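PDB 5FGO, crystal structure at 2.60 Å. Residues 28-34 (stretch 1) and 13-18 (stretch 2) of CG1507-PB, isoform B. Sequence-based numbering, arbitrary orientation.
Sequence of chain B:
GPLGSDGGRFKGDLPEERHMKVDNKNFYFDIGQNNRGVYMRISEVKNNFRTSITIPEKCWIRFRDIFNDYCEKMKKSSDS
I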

# COMPACT_ATOMS: atom_id res chain seq x y z
N TYR B 28 5.09 7.91 1.46
CA TYR B 28 6.12 7.48 2.39
C TYR B 28 5.87 6.11 2.94
O TYR B 28 4.73 5.75 3.18
CB TYR B 28 6.25 8.48 3.52
CG TYR B 28 6.71 9.82 3.02
CD1 TYR B 28 8.05 10.07 2.79
CD2 TYR B 28 5.80 10.83 2.73
CE1 TYR B 28 8.48 11.27 2.30
CE2 TYR B 28 6.21 12.04 2.26
CZ TYR B 28 7.55 12.26 2.05
OH TYR B 28 7.99 13.47 1.56
N PHE B 29 6.94 5.35 3.14
CA PHE B 29 6.89 4.00 3.69
C PHE B 29 7.75 3.95 4.93
O PHE B 29 8.95 4.20 4.84
CB PHE B 29 7.40 2.98 2.69
CG PHE B 29 6.73 3.04 1.34
CD1 PHE B 29 6.97 4.11 0.47
CD2 PHE B 29 5.92 1.99 0.91
CE1 PHE B 29 6.37 4.15 -0.77
CE2 PHE B 29 5.33 2.01 -0.34
CZ PHE B 29 5.55 3.10 -1.18
N ASP B 30 7.15 3.74 6.09
CA ASP B 30 7.96 3.52 7.28
C ASP B 30 7.54 2.30 8.08
O ASP B 30 6.40 1.87 8.05
CB ASP B 30 8.00 4.78 8.14
CG ASP B 30 6.67 5.40 8.33
OD1 ASP B 30 6.24 6.11 7.39
OD2 ASP B 30 6.06 5.20 9.40
N ILE B 31 8.51 1.70 8.77
CA ILE B 31 8.27 0.52 9.56
C ILE B 31 8.21 0.83 11.07
O ILE B 31 8.92 1.68 11.57
CB ILE B 31 9.36 -0.53 9.28
CG1 ILE B 31 9.54 -0.70 7.78
CG2 ILE B 31 9.09 -1.84 10.00
CD1 ILE B 31 8.33 -1.18 7.08
N GLY B 32 7.27 0.21 11.77
CA GLY B 32 7.20 0.35 13.22
C GLY B 32 6.80 -0.96 13.87
O GLY B 32 6.46 -1.93 13.18
N GLN B 33 6.85 -1.00 15.20
CA GLN B 33 6.43 -2.21 15.89
C GLN B 33 5.88 -1.91 17.29
O GLN B 33 6.41 -1.08 18.01
CB GLN B 33 7.56 -3.25 15.99
CG GLN B 33 8.63 -2.95 17.01
CD GLN B 33 9.59 -4.12 17.21
OE1 GLN B 33 9.61 -5.05 16.41
NE2 GLN B 33 10.35 -4.09 18.29
N ASN B 34 4.78 -2.56 17.65
CA ASN B 34 4.27 -2.53 19.02
C ASN B 34 4.06 -3.97 19.53
O ASN B 34 4.55 -4.92 18.92
CB ASN B 34 3.01 -1.69 19.11
CG ASN B 34 1.96 -2.12 18.14
OD1 ASN B 34 1.58 -3.29 18.12
ND2 ASN B 34 1.54 -1.20 17.28
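Stretch 2, residues 13-18: DLPEER

From Tyr-28 the chain continues an extended strand that begins earlier, and stretch 2 passes along it in the opposite sense: the vectors from Tyr-28 CA to Gln-33 CA and from Leu-14 CA to Arg-18 CA lie 170° apart. Most of stretch 2 is irregular, but Arg-18, with phi/psi of -135/160, is in strand conformation and forms an antiparallel, hydrogen-bonded pair with Phe-29, their CA atoms 5.1 Å apart. Both bonds of the pair are nearly linear: Arg-18 N donates to Phe-29 O at 3.0 Å and 167°, and Phe-29 N donates to Arg-18 O at 3.0 Å and 163°. Each carbonyl also receives a CA-H...O contact, Glu-17 CA to Phe-29 O and Tyr-28 CA to Arg-18 O, both 3.5 Å.

Direct pairing does not continue to Ile-31. There a water bridges the backbones, accepting from Ile-31 N at 3.0 Å and donating to Pro-15 O at 3.1 Å. The backbones are also farther apart here: the CA atoms of Ile-31 and Leu-14 are 6.4 Å apart.

Apolar side chains occupy this wider end. Ile-31, pointing toward stretch 2, places CG2 3.9 Å from Leu-14 CB and CG1 4.0 Å from Pro-15 CB. Leu-14 CD1 reaches Gly-32 CA at 4.0 Å. At the paired end, Phe-29 and Arg-18 share a sheet face, CB to CB 4.5 Å, although the arginine's end leads away.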

# COMPACT_ATOMS: atom_id res chain seq x y z
N ASP B 13 17.27 -4.53 13.57
CA ASP B 13 16.67 -3.22 13.46
C ASP B 13 15.66 -3.33 12.35
O ASP B 13 15.67 -4.30 11.60
CB ASP B 13 17.70 -2.13 13.18
CG ASP B 13 17.37 -0.83 13.88
OD1 ASP B 13 16.51 -0.87 14.79
OD2 ASP B 13 17.95 0.22 13.54
N LEU B 14 14.83 -2.31 12.18
CA LEU B 14 13.80 -2.36 11.15
C LEU B 14 14.34 -1.82 9.84
O LEU B 14 15.31 -1.07 9.84
CB LEU B 14 12.58 -1.57 11.61
CG LEU B 14 11.99 -2.08 12.93
CD1 LEU B 14 10.87 -1.16 13.45
CD2 LEU B 14 11.52 -3.52 12.77
N PRO B 15 13.75 -2.24 8.72
CA PRO B 15 14.04 -1.67 7.40
C PRO B 15 13.94 -0.13 7.41
O PRO B 15 13.25 0.41 8.29
CB PRO B 15 12.96 -2.30 6.51
CG PRO B 15 12.69 -3.60 7.14
CD PRO B 15 12.85 -3.40 8.62
N GLU B 16 14.54 0.56 6.46
CA GLU B 16 14.68 2.00 6.62
C GLU B 16 13.57 2.71 5.83
O GLU B 16 12.82 2.06 5.10
CB GLU B 16 16.10 2.43 6.18
CG GLU B 16 16.48 3.89 6.40
OE1 GLU B 16 18.69 3.26 5.69
OE2 GLU B 16 18.27 5.40 5.90
N GLU B 17 13.46 4.03 5.99
CA GLU B 17 12.39 4.82 5.38
C GLU B 17 12.49 4.92 3.88
O GLU B 17 13.58 5.02 3.36
CB GLU B 17 12.41 6.21 6.00
CG GLU B 17 12.14 6.19 7.49
CD GLU B 17 12.12 7.56 8.11
OE1 GLU B 17 12.23 8.57 7.38
OE2 GLU B 17 12.06 7.63 9.36
N ARG B 18 11.37 4.88 3.17
CA ARG B 18 11.45 5.07 1.73
C ARG B 18 10.39 6.02 1.18
O ARG B 18 9.43 6.36 1.85
CB ARG B 18 11.46 3.73 1.02
CG ARG B 18 12.80 3.00 1.26
CD ARG B 18 12.93 1.78 0.44
NE ARG B 18 13.17 2.08 -0.96
CZ ARG B 18 13.28 1.13 -1.88
NH1 ARG B 18 13.08 -0.13 -1.53
NH2 ARG B 18 13.52 1.45 -3.15
O HOH W 1 11.32 2.75 9.02